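Local structure of peroxiredoxin (Clostridioides difficile, 6TSB) at the interface of chains A and B. The protein is a bifunctional peroxiredoxin-chitinase of the spore coat (CotE), whose family 18 glycosyl hydrolase domain, the part present here, hydrolyses chitin. Coordinates in Å, arbitrary orientation; residue numbers count along the deposited sequence, not the author numbering. Chains: chain A/B, Peroxiredoxin.

Contact 1: the interface of chains A and B. Residues chain A 40-45, 49, 60-61; chain B 332-336.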
loop_
_atom_site.group_PDB
_atom_site.type_symbol
_atom_site.label_atom_id
_atom_site.label_comp_id
_atom_site.label_asym_id
_atom_site.label_seq_id
_atom_site.Cartn_x
_atom_site.Cartn_y
_atom_site.Cartn_z
ATOM N N GLU A 40 -22.330 -11.414 -10.659
ATOM C CA GLU A 40 -21.929 -10.289 -11.528
ATOM C C GLU A 40 -22.999 -10.009 -12.574
ATOM O O GLU A 40 -23.625 -10.963 -13.080
ATOM C CB GLU A 40 -20.612 -10.566 -12.247
ATOM C CG GLU A 40 -19.502 -11.003 -11.321
ATOM C CD GLU A 40 -18.134 -11.145 -11.975
ATOM O OE1 GLU A 40 -17.794 -12.288 -12.389
ATOM O OE2 GLU A 40 -17.421 -10.124 -12.067
ATOM N N TYR A 41 -23.179 -8.716 -12.832
ATOM C CA TYR A 41 -23.756 -8.140 -14.064
ATOM C C TYR A 41 -22.718 -8.403 -15.158
ATOM O O TYR A 41 -21.514 -8.157 -14.953
ATOM C CB TYR A 41 -24.141 -6.653 -13.895
ATOM C CG TYR A 41 -25.401 -6.424 -13.085
ATOM C CD1 TYR A 41 -25.389 -6.462 -11.695
ATOM C CD2 TYR A 41 -26.633 -6.234 -13.691
ATOM C CE1 TYR A 41 -26.546 -6.299 -10.944
ATOM C CE2 TYR A 41 -27.795 -6.053 -12.954
ATOM C CZ TYR A 41 -27.758 -6.072 -11.572
ATOM O OH TYR A 41 -28.898 -5.920 -10.838
ATOM N N VAL A 42 -23.197 -8.911 -16.289
ATOM C CA VAL A 42 -22.383 -9.209 -17.493
ATOM C C VAL A 42 -22.900 -8.323 -18.623
ATOM O O VAL A 42 -23.957 -8.662 -19.180
ATOM C CB VAL A 42 -22.516 -10.700 -17.832
ATOM C CG1 VAL A 42 -21.544 -11.076 -18.922
ATOM C CG2 VAL A 42 -22.337 -11.568 -16.608
ATOM N N LEU A 43 -22.246 -7.190 -18.870
ATOM C CA LEU A 43 -22.560 -6.248 -19.984
ATOM C C LEU A 43 -21.606 -6.475 -21.164
ATOM O O LEU A 43 -20.432 -6.047 -21.083
ATOM C CB LEU A 43 -22.420 -4.814 -19.473
ATOM C CG LEU A 43 -22.736 -3.729 -20.494
ATOM C CD1 LEU A 43 -24.179 -3.858 -20.987
ATOM C CD2 LEU A 43 -22.440 -2.335 -19.930
ATOM N N GLY A 44 -22.093 -7.078 -22.246
ATOM C CA GLY A 44 -21.271 -7.291 -23.451
ATOM C C GLY A 44 -20.831 -8.734 -23.525
ATOM O O GLY A 44 -21.557 -9.608 -22.953
ATOM N N ASN A 45 -19.695 -8.990 -24.179
ATOM C CA ASN A 45 -19.248 -10.370 -24.511
ATOM C C ASN A 45 -18.911 -11.155 -23.245
ATOM O O ASN A 45 -17.952 -10.833 -22.554
ATOM C CB ASN A 45 -18.011 -10.340 -25.412
ATOM C CG ASN A 45 -17.685 -11.719 -25.934
ATOM O OD1 ASN A 45 -17.483 -12.667 -25.164
ATOM N ND2 ASN A 45 -17.683 -11.817 -27.252
ATOM N N VAL A 49 -16.255 -14.695 -18.252
ATOM C CA VAL A 49 -16.960 -15.063 -17.000
ATOM C C VAL A 49 -16.466 -16.438 -16.533
ATOM O O VAL A 49 -16.423 -17.355 -17.367
ATOM C CB VAL A 49 -18.481 -15.022 -17.219
ATOM C CG1 VAL A 49 -19.233 -15.655 -16.069
ATOM C CG2 VAL A 49 -18.937 -13.588 -17.446
ATOM N N ALA A 60 -27.002 -8.177 -18.826
ATOM C CA ALA A 60 -27.444 -6.792 -19.077
ATOM C C ALA A 60 -27.274 -6.421 -20.562
ATOM O O ALA A 60 -26.181 -6.540 -21.111
ATOM C CB ALA A 60 -26.648 -5.900 -18.165
ATOM N N PHE A 61 -28.337 -5.959 -21.235
ATOM C CA PHE A 61 -29.693 -5.814 -20.711
ATOM C C PHE A 61 -30.739 -6.281 -21.738
ATOM O O PHE A 61 -30.425 -6.374 -22.894
ATOM C CB PHE A 61 -30.041 -4.343 -20.466
ATOM C CG PHE A 61 -29.240 -3.633 -19.416
ATOM C CD1 PHE A 61 -29.528 -3.810 -18.079
ATOM C CD2 PHE A 61 -28.243 -2.738 -19.768
ATOM C CE1 PHE A 61 -28.802 -3.131 -17.110
ATOM C CE2 PHE A 61 -27.525 -2.054 -18.798
ATOM C CZ PHE A 61 -27.807 -2.253 -17.467
ATOM N N TRP B 332 -20.581 -4.758 -10.864
ATOM C CA TRP B 332 -20.801 -4.098 -12.163
ATOM C C TRP B 332 -19.414 -3.756 -12.694
ATOM O O TRP B 332 -18.798 -2.842 -12.154
ATOM C CB TRP B 332 -21.650 -2.828 -11.992
ATOM C CG TRP B 332 -21.867 -2.163 -13.308
ATOM C CD1 TRP B 332 -21.079 -1.237 -13.928
ATOM C CD2 TRP B 332 -22.902 -2.496 -14.239
ATOM N NE1 TRP B 332 -21.590 -0.927 -15.160
ATOM C CE2 TRP B 332 -22.709 -1.685 -15.375
ATOM C CE3 TRP B 332 -23.983 -3.378 -14.201
ATOM C CZ2 TRP B 332 -23.560 -1.743 -16.474
ATOM C CZ3 TRP B 332 -24.820 -3.436 -15.291
ATOM C CH2 TRP B 332 -24.607 -2.627 -16.405
ATOM N N THR B 333 -18.883 -4.474 -13.697
ATOM C CA THR B 333 -19.434 -5.659 -14.338
ATOM C C THR B 333 -18.243 -6.563 -14.728
ATOM O O THR B 333 -17.158 -6.013 -14.899
ATOM C CB THR B 333 -20.263 -5.217 -15.554
ATOM O OG1 THR B 333 -20.607 -6.396 -16.287
ATOM C CG2 THR B 333 -19.549 -4.203 -16.431
ATOM N N SER B 334 -18.410 -7.884 -14.857
ATOM C CA SER B 334 -17.347 -8.853 -15.267
ATOM C C SER B 334 -16.503 -8.349 -16.455
ATOM O O SER B 334 -15.288 -8.581 -16.457
ATOM C CB SER B 334 -17.952 -10.167 -15.601
ATOM O OG SER B 334 -18.877 -9.960 -16.645
ATOM N N THR B 335 -17.124 -7.664 -17.411
ATOM C CA THR B 335 -16.520 -7.136 -18.669
ATOM C C THR B 335 -15.415 -6.117 -18.397
ATOM O O THR B 335 -14.640 -5.828 -19.329
ATOM C CB THR B 335 -17.611 -6.485 -19.523
ATOM O OG1 THR B 335 -18.276 -7.637 -20.032
ATOM C CG2 THR B 335 -17.122 -5.574 -20.633
ATOM N N TYR B 336 -15.356 -5.547 -17.196
ATOM C CA TYR B 336 -14.363 -4.506 -16.821
ATOM C C TYR B 336 -13.119 -5.136 -16.169
ATOM O O TYR B 336 -12.134 -4.422 -15.927
ATOM C CB TYR B 336 -15.024 -3.503 -15.881
ATOM C CG TYR B 336 -16.125 -2.663 -16.479
ATOM C CD1 TYR B 336 -16.427 -2.670 -17.835
ATOM C CD2 TYR B 336 -16.829 -1.796 -15.662
ATOM C CE1 TYR B 336 -17.415 -1.845 -18.355
ATOM C CE2 TYR B 336 -17.833 -0.986 -16.162
ATOM C CZ TYR B 336 -18.129 -1.006 -17.512
ATOM O OH TYR B 336 -19.116 -0.173 -17.956
#
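The pairing of strand 37-43 of chain A with strand 328-332 of chain B joins the first and last barrel strands of a GH18 (beta/alpha)8 chitinase fold across two chains. A:Tyr41 and B:Trp332 form a parallel beta bridge.

Hydrogen bonds continue this pairing into the loop beyond B:Trp332. B:Ser334 N donates to A:Tyr41 O at 3.1 Å, approaching nearly along the C=O axis (170°). A:Leu43 N in turn donates to B:Thr333 OG1 at 3.2 Å, the hydroxyl standing anti to its own backbone N. B:Thr335 OG1 donates a hydrogen bond to A:Leu43 O at 2.9 Å, but from 58° above the carbonyl plane. B:Thr333 OG1 is modelled too near A:Tyr41 O for that approach to be interpreted.

Apolar packing centres on B:Trp332, whose CG is anti to the backbone N (chi1 180°). The benzo part of the indole packs against chain A residues. A:Tyr41 crosses it at about a right angle, CB lying 3.3 Å from B:Trp332 CE3, with ring atom CD2 at the indole edge. A:Phe61, which follows a cis peptide, also crosses near-perpendicularly and sets CZ 3.4 Å from B:Trp332 CH2. A:Leu43 comes obliquely, its CD2 methyl 3.7 Å from B:Trp332 CZ2. In GH18 enzymes the tryptophan ending the last strand floors the substrate cleft, and B:Trp332 matches it.

The A:Glu40 carboxylate also meets B:Ser334, OE2 lying 3.4 Å from B:Ser334 CA.

Contact 2: the interface of chains A and B. Residues chain A 322, 327, 329, 346-347, 350-351; chain B 36-39, 53.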
loop_
_atom_site.group_PDB
_atom_site.type_symbol
_atom_site.label_atom_id
_atom_site.label_comp_id
_atom_site.label_asym_id
_atom_site.label_seq_id
_atom_site.Cartn_x
_atom_site.Cartn_y
_atom_site.Cartn_z
ATOM N N LEU A 322 13.424 5.697 18.796
ATOM C CA LEU A 322 12.871 6.532 19.885
ATOM C C LEU A 322 12.423 5.611 21.030
ATOM O O LEU A 322 12.598 5.983 22.170
ATOM C CB LEU A 322 11.717 7.352 19.306
ATOM C CG LEU A 322 12.132 8.461 18.334
ATOM C CD1 LEU A 322 10.987 8.775 17.386
ATOM C CD2 LEU A 322 12.575 9.712 19.100
ATOM N N GLY A 327 20.877 6.576 19.574
ATOM C CA GLY A 327 21.501 7.905 19.416
ATOM C C GLY A 327 20.939 8.695 18.233
ATOM O O GLY A 327 21.012 9.907 18.244
ATOM N N VAL A 329 19.683 8.342 13.761
ATOM C CA VAL A 329 19.557 7.566 12.508
ATOM C C VAL A 329 20.450 8.251 11.468
ATOM O O VAL A 329 20.837 9.409 11.671
ATOM C CB VAL A 329 18.068 7.549 12.118
ATOM C CG1 VAL A 329 17.568 8.928 11.748
ATOM C CG2 VAL A 329 17.765 6.568 11.006
ATOM N N MET A 346 12.849 10.403 7.075
ATOM C CA MET A 346 13.828 10.066 8.136
ATOM C C MET A 346 13.955 11.248 9.117
ATOM O O MET A 346 13.928 11.020 10.345
ATOM C CB MET A 346 15.175 9.702 7.502
ATOM C CG MET A 346 16.207 9.301 8.506
ATOM S SD MET A 346 17.716 8.717 7.721
ATOM C CE MET A 346 18.444 10.318 7.373
ATOM N N SER A 347 14.006 12.491 8.651
ATOM C CA SER A 347 14.166 13.650 9.573
ATOM C C SER A 347 12.890 13.866 10.403
ATOM O O SER A 347 12.978 14.209 11.613
ATOM C CB SER A 347 14.527 14.900 8.836
ATOM O OG SER A 347 14.788 15.935 9.783
ATOM N N ILE A 350 12.149 11.178 13.296
ATOM C CA ILE A 350 12.872 11.545 14.548
ATOM C C ILE A 350 12.324 12.841 15.150
ATOM O O ILE A 350 12.232 12.888 16.382
ATOM C CB ILE A 350 14.395 11.694 14.291
ATOM C CG1 ILE A 350 15.030 10.381 13.833
ATOM C CG2 ILE A 350 15.103 12.266 15.509
ATOM C CD1 ILE A 350 14.814 9.222 14.775
ATOM N N ASN A 351 12.064 13.892 14.368
ATOM C CA ASN A 351 11.857 15.261 14.948
ATOM C C ASN A 351 10.370 15.585 15.198
ATOM O O ASN A 351 10.097 16.434 16.098
ATOM C CB ASN A 351 12.528 16.337 14.086
ATOM C CG ASN A 351 14.033 16.239 14.178
ATOM O OD1 ASN A 351 14.679 15.694 13.281
ATOM N ND2 ASN A 351 14.590 16.681 15.294
ATOM N N PRO B 36 18.148 12.786 19.955
ATOM C CA PRO B 36 18.619 11.906 18.886
ATOM C C PRO B 36 18.746 12.641 17.545
ATOM O O PRO B 36 17.930 13.489 17.269
ATOM C CB PRO B 36 17.558 10.804 18.793
ATOM C CG PRO B 36 16.298 11.478 19.273
ATOM C CD PRO B 36 16.744 12.510 20.295
ATOM N N ILE B 37 19.790 12.303 16.785
ATOM C CA ILE B 37 20.322 13.139 15.681
ATOM C C ILE B 37 19.990 12.449 14.373
ATOM O O ILE B 37 19.716 11.218 14.374
ATOM C CB ILE B 37 21.834 13.412 15.800
ATOM C CG1 ILE B 37 22.690 12.156 15.647
ATOM C CG2 ILE B 37 22.180 14.172 17.069
ATOM C CD1 ILE B 37 24.176 12.470 15.529
ATOM N N VAL B 38 19.971 13.238 13.304
ATOM C CA VAL B 38 19.774 12.730 11.921
ATOM C C VAL B 38 21.027 13.074 11.123
ATOM O O VAL B 38 21.462 14.243 11.161
ATOM C CB VAL B 38 18.522 13.335 11.269
ATOM C CG1 VAL B 38 18.296 12.720 9.912
ATOM C CG2 VAL B 38 17.281 13.141 12.124
ATOM N N ALA B 39 21.507 12.121 10.345
ATOM C CA ALA B 39 22.737 12.281 9.558
ATOM C C ALA B 39 22.590 11.572 8.220
ATOM O O ALA B 39 21.785 10.629 8.157
ATOM C CB ALA B 39 23.900 11.729 10.338
ATOM N N LEU B 53 17.373 19.466 7.209
ATOM C CA LEU B 53 16.912 18.116 7.616
ATOM C C LEU B 53 17.893 17.419 8.582
ATOM O O LEU B 53 17.419 16.505 9.322
ATOM C CB LEU B 53 16.740 17.256 6.365
ATOM C CG LEU B 53 15.638 17.664 5.391
ATOM C CD1 LEU B 53 15.627 16.701 4.219
ATOM C CD2 LEU B 53 14.277 17.676 6.083
HETATM O O HOH W 1 17.233 15.677 15.310
#
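Tight packing here rests on backbone pairing and on the helix packed against it. B:Ile37 N reaches A:Gly327 O at 3.1 Å, in the carbonyl plane on a lone pair. A:Val329 N meets B:Ile37 O at 2.9 Å, almost along the C=O axis (163°). The return bond from B:Ala39 N to A:Val329 O is weak. B:Val38, the parallel bridge partner of A:Val329, turns both methyls toward helix 341-351 with CG1 anti to the backbone N (chi1 -176°). CG1 of B:Val38 is pressed by A:Met346 CE at 3.5 Å, a closer than usual contact, the methionine chain being bent at chi3 (81°), while CG2 slides past A:Ile350 CB. A:Ser347 OG, anti to its backbone N, donates to B:Leu53 O at 2.7 Å on an in-plane lone pair.

Packing slackens around B:Pro36, whose CG lies 4.0 Å from A:Ile350 CG2. A:Leu322 crosses at about a right angle, its CD2 4.1 Å from B:Pro36 CG. On this looser side water 1 bridges the chains, 2.8 Å from A:Asn351 ND2 and 3.0 Å from B:Pro36 O. The site lies at the start of strand 37-43, where chain A's strand 328-332 and helix 341-351 complete the barrel begun by chain B.

Contact 3: the interface of chains A and B. Residues chain A 225-226, 238, 241-242, 256; chain B 294, 316-317, 320.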
loop_
_atom_site.group_PDB
_atom_site.type_symbol
_atom_site.label_atom_id
_atom_site.label_comp_id
_atom_site.label_asym_id
_atom_site.label_seq_id
_atom_site.Cartn_x
_atom_site.Cartn_y
_atom_site.Cartn_z
ATOM N N LEU A 225 -17.265 3.136 1.849
ATOM C CA LEU A 225 -18.079 2.226 2.697
ATOM C C LEU A 225 -18.608 3.038 3.901
ATOM O O LEU A 225 -19.818 2.928 4.188
ATOM C CB LEU A 225 -17.260 1.007 3.103
ATOM C CG LEU A 225 -17.964 0.027 4.036
ATOM C CD1 LEU A 225 -19.265 -0.490 3.430
ATOM C CD2 LEU A 225 -17.051 -1.135 4.416
ATOM N N PHE A 226 -17.783 3.913 4.497
ATOM C CA PHE A 226 -18.175 4.847 5.595
ATOM C C PHE A 226 -17.888 6.293 5.187
ATOM O O PHE A 226 -17.311 6.488 4.120
ATOM C CB PHE A 226 -17.465 4.459 6.887
ATOM C CG PHE A 226 -17.827 3.083 7.377
ATOM C CD1 PHE A 226 -19.076 2.835 7.933
ATOM C CD2 PHE A 226 -16.915 2.050 7.334
ATOM C CE1 PHE A 226 -19.400 1.575 8.421
ATOM C CE2 PHE A 226 -17.249 0.785 7.793
ATOM C CZ PHE A 226 -18.490 0.547 8.337
ATOM N N ASP A 238 -22.704 2.250 3.809
ATOM C CA ASP A 238 -23.257 1.854 5.135
ATOM C C ASP A 238 -24.599 2.554 5.372
ATOM O O ASP A 238 -25.533 1.883 5.830
ATOM C CB ASP A 238 -22.272 2.182 6.269
ATOM C CG ASP A 238 -22.819 2.099 7.693
ATOM O OD1 ASP A 238 -23.140 0.968 8.184
ATOM O OD2 ASP A 238 -22.915 3.162 8.298
ATOM N N VAL A 241 -27.270 0.901 3.190
ATOM C CA VAL A 241 -27.721 -0.386 3.788
ATOM C C VAL A 241 -28.635 -0.118 4.995
ATOM O O VAL A 241 -29.653 -0.808 5.136
ATOM C CB VAL A 241 -26.531 -1.249 4.189
ATOM C CG1 VAL A 241 -27.008 -2.585 4.722
ATOM C CG2 VAL A 241 -25.575 -1.417 3.024
ATOM N N ARG A 242 -28.278 0.837 5.851
ATOM C CA ARG A 242 -29.068 1.139 7.078
ATOM C C ARG A 242 -30.405 1.775 6.667
ATOM O O ARG A 242 -31.423 1.352 7.221
ATOM C CB ARG A 242 -28.293 2.055 8.038
ATOM C CG ARG A 242 -27.015 1.445 8.610
ATOM C CD ARG A 242 -27.140 0.005 9.100
ATOM N NE ARG A 242 -25.848 -0.473 9.561
ATOM C CZ ARG A 242 -25.556 -1.730 9.855
ATOM N NH1 ARG A 242 -26.476 -2.679 9.733
ATOM N NH2 ARG A 242 -24.322 -2.029 10.256
ATOM N N LEU A 256 -24.854 -6.348 -1.883
ATOM C CA LEU A 256 -23.988 -5.147 -1.875
ATOM C C LEU A 256 -23.251 -5.101 -3.213
ATOM O O LEU A 256 -22.623 -6.103 -3.583
ATOM C CB LEU A 256 -23.018 -5.196 -0.684
ATOM C CG LEU A 256 -22.381 -3.855 -0.313
ATOM C CD1 LEU A 256 -22.006 -3.820 1.162
ATOM C CD2 LEU A 256 -21.179 -3.528 -1.180
ATOM N N GLN B 294 -12.507 3.795 4.024
ATOM C CA GLN B 294 -12.186 2.353 3.825
ATOM C C GLN B 294 -12.108 1.981 2.327
ATOM O O GLN B 294 -12.306 0.792 1.992
ATOM C CB GLN B 294 -13.147 1.491 4.639
ATOM C CG GLN B 294 -12.677 1.331 6.078
ATOM C CD GLN B 294 -13.413 0.263 6.855
ATOM O OE1 GLN B 294 -13.780 0.475 8.008
ATOM N NE2 GLN B 294 -13.623 -0.901 6.251
ATOM N N LEU B 316 -12.923 -5.709 2.843
ATOM C CA LEU B 316 -13.639 -4.893 3.856
ATOM C C LEU B 316 -15.154 -4.852 3.551
ATOM O O LEU B 316 -15.945 -5.119 4.498
ATOM C CB LEU B 316 -12.989 -3.504 3.892
ATOM C CG LEU B 316 -11.566 -3.479 4.467
ATOM C CD1 LEU B 316 -11.077 -2.046 4.639
ATOM C CD2 LEU B 316 -11.498 -4.227 5.795
ATOM N N LYS B 317 -15.545 -4.599 2.290
ATOM C CA LYS B 317 -16.966 -4.681 1.834
ATOM C C LYS B 317 -17.520 -6.090 2.079
ATOM O O LYS B 317 -18.632 -6.157 2.618
ATOM C CB LYS B 317 -17.100 -4.216 0.382
ATOM C CG LYS B 317 -17.322 -2.715 0.297
ATOM C CD LYS B 317 -16.969 -2.050 -1.024
ATOM C CE LYS B 317 -16.891 -0.551 -0.832
ATOM N NZ LYS B 317 -16.988 0.177 -2.107
ATOM N N TYR B 320 -18.226 -6.582 5.742
ATOM C CA TYR B 320 -19.468 -5.841 6.064
ATOM C C TYR B 320 -20.663 -6.736 5.735
ATOM O O TYR B 320 -21.611 -6.765 6.510
ATOM C CB TYR B 320 -19.475 -4.488 5.354
ATOM C CG TYR B 320 -20.601 -3.572 5.747
ATOM C CD1 TYR B 320 -21.897 -3.754 5.269
ATOM C CD2 TYR B 320 -20.365 -2.488 6.592
ATOM C CE1 TYR B 320 -22.923 -2.886 5.629
ATOM C CE2 TYR B 320 -21.381 -1.609 6.953
ATOM C CZ TYR B 320 -22.663 -1.802 6.466
ATOM O OH TYR B 320 -23.639 -0.920 6.851
#
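B:Tyr320, on helix 311-323, projects its ring into a chain A pocket of the GH18 domain, and it has more of its own surface hidden by the partner than any other residue of this patch (94 Å²). Its CG is anti to the backbone N (chi1 -172°), which carries the ring away from its helix. Over one face, offset toward the rim, sits A:Leu225 CD1, 3.9 Å from B:Tyr320 CD2. On the same face A:Leu256 crosses at about a right angle toward the opposite rim, its CD1 4.1 Å from B:Tyr320 CD1. A:Phe226 crosses obliquely beside the CD2/CE2 edge, CZ 3.9 Å from B:Tyr320 CE2. A:Val241 approaches tip to tip, CG2 4.0 Å from B:Tyr320 CE1.

The phenol oxygen ends among polar groups. A:Asp238 OD1 lies at the ring edge, in plane, with the carboxylate turned 82° from the ring; the modelled OH to OD1 separation is too short to interpret as a bond length. The OH also lies over the rim of one face of the A:Arg242 guanidinium.

Further out, A:Arg242 NE makes a same-chain salt bridge with A:Asp238 OD1 at 3.4 Å, weak as a hydrogen bond, which may steady the carboxylate and favour its charged form. Helix 237-246 supplies both residues and A:Val241. B:Gln294 lies beside A:Phe226, its OE1 3.5 Å from A:Phe226 CE2 and its amide plane 58° from the ring. The pocket appears to dock B:Tyr320, and with it helix 311-323 of chain B, onto chain A in this dimer.

Contacts 1 and 3 lie about 22 Å apart between their C-alpha centres, while contact 2 is about 53 Å from contact 1 and 41 Å from contact 3. Contacts 1 and 2 use the same strands, 37-43 and 328-332, with the chains exchanged; by two-fold symmetry they describe successive stretches of one strand pairing. Helix 311-323, which supplies most of chain B's part of contact 3, also enters contact 2 from chain A. Each barrel thus appears to be closed by the C-terminal elements of its partner, as in a domain-swapped dimer, although the structure alone does not show that this pairing exists in the spore coat.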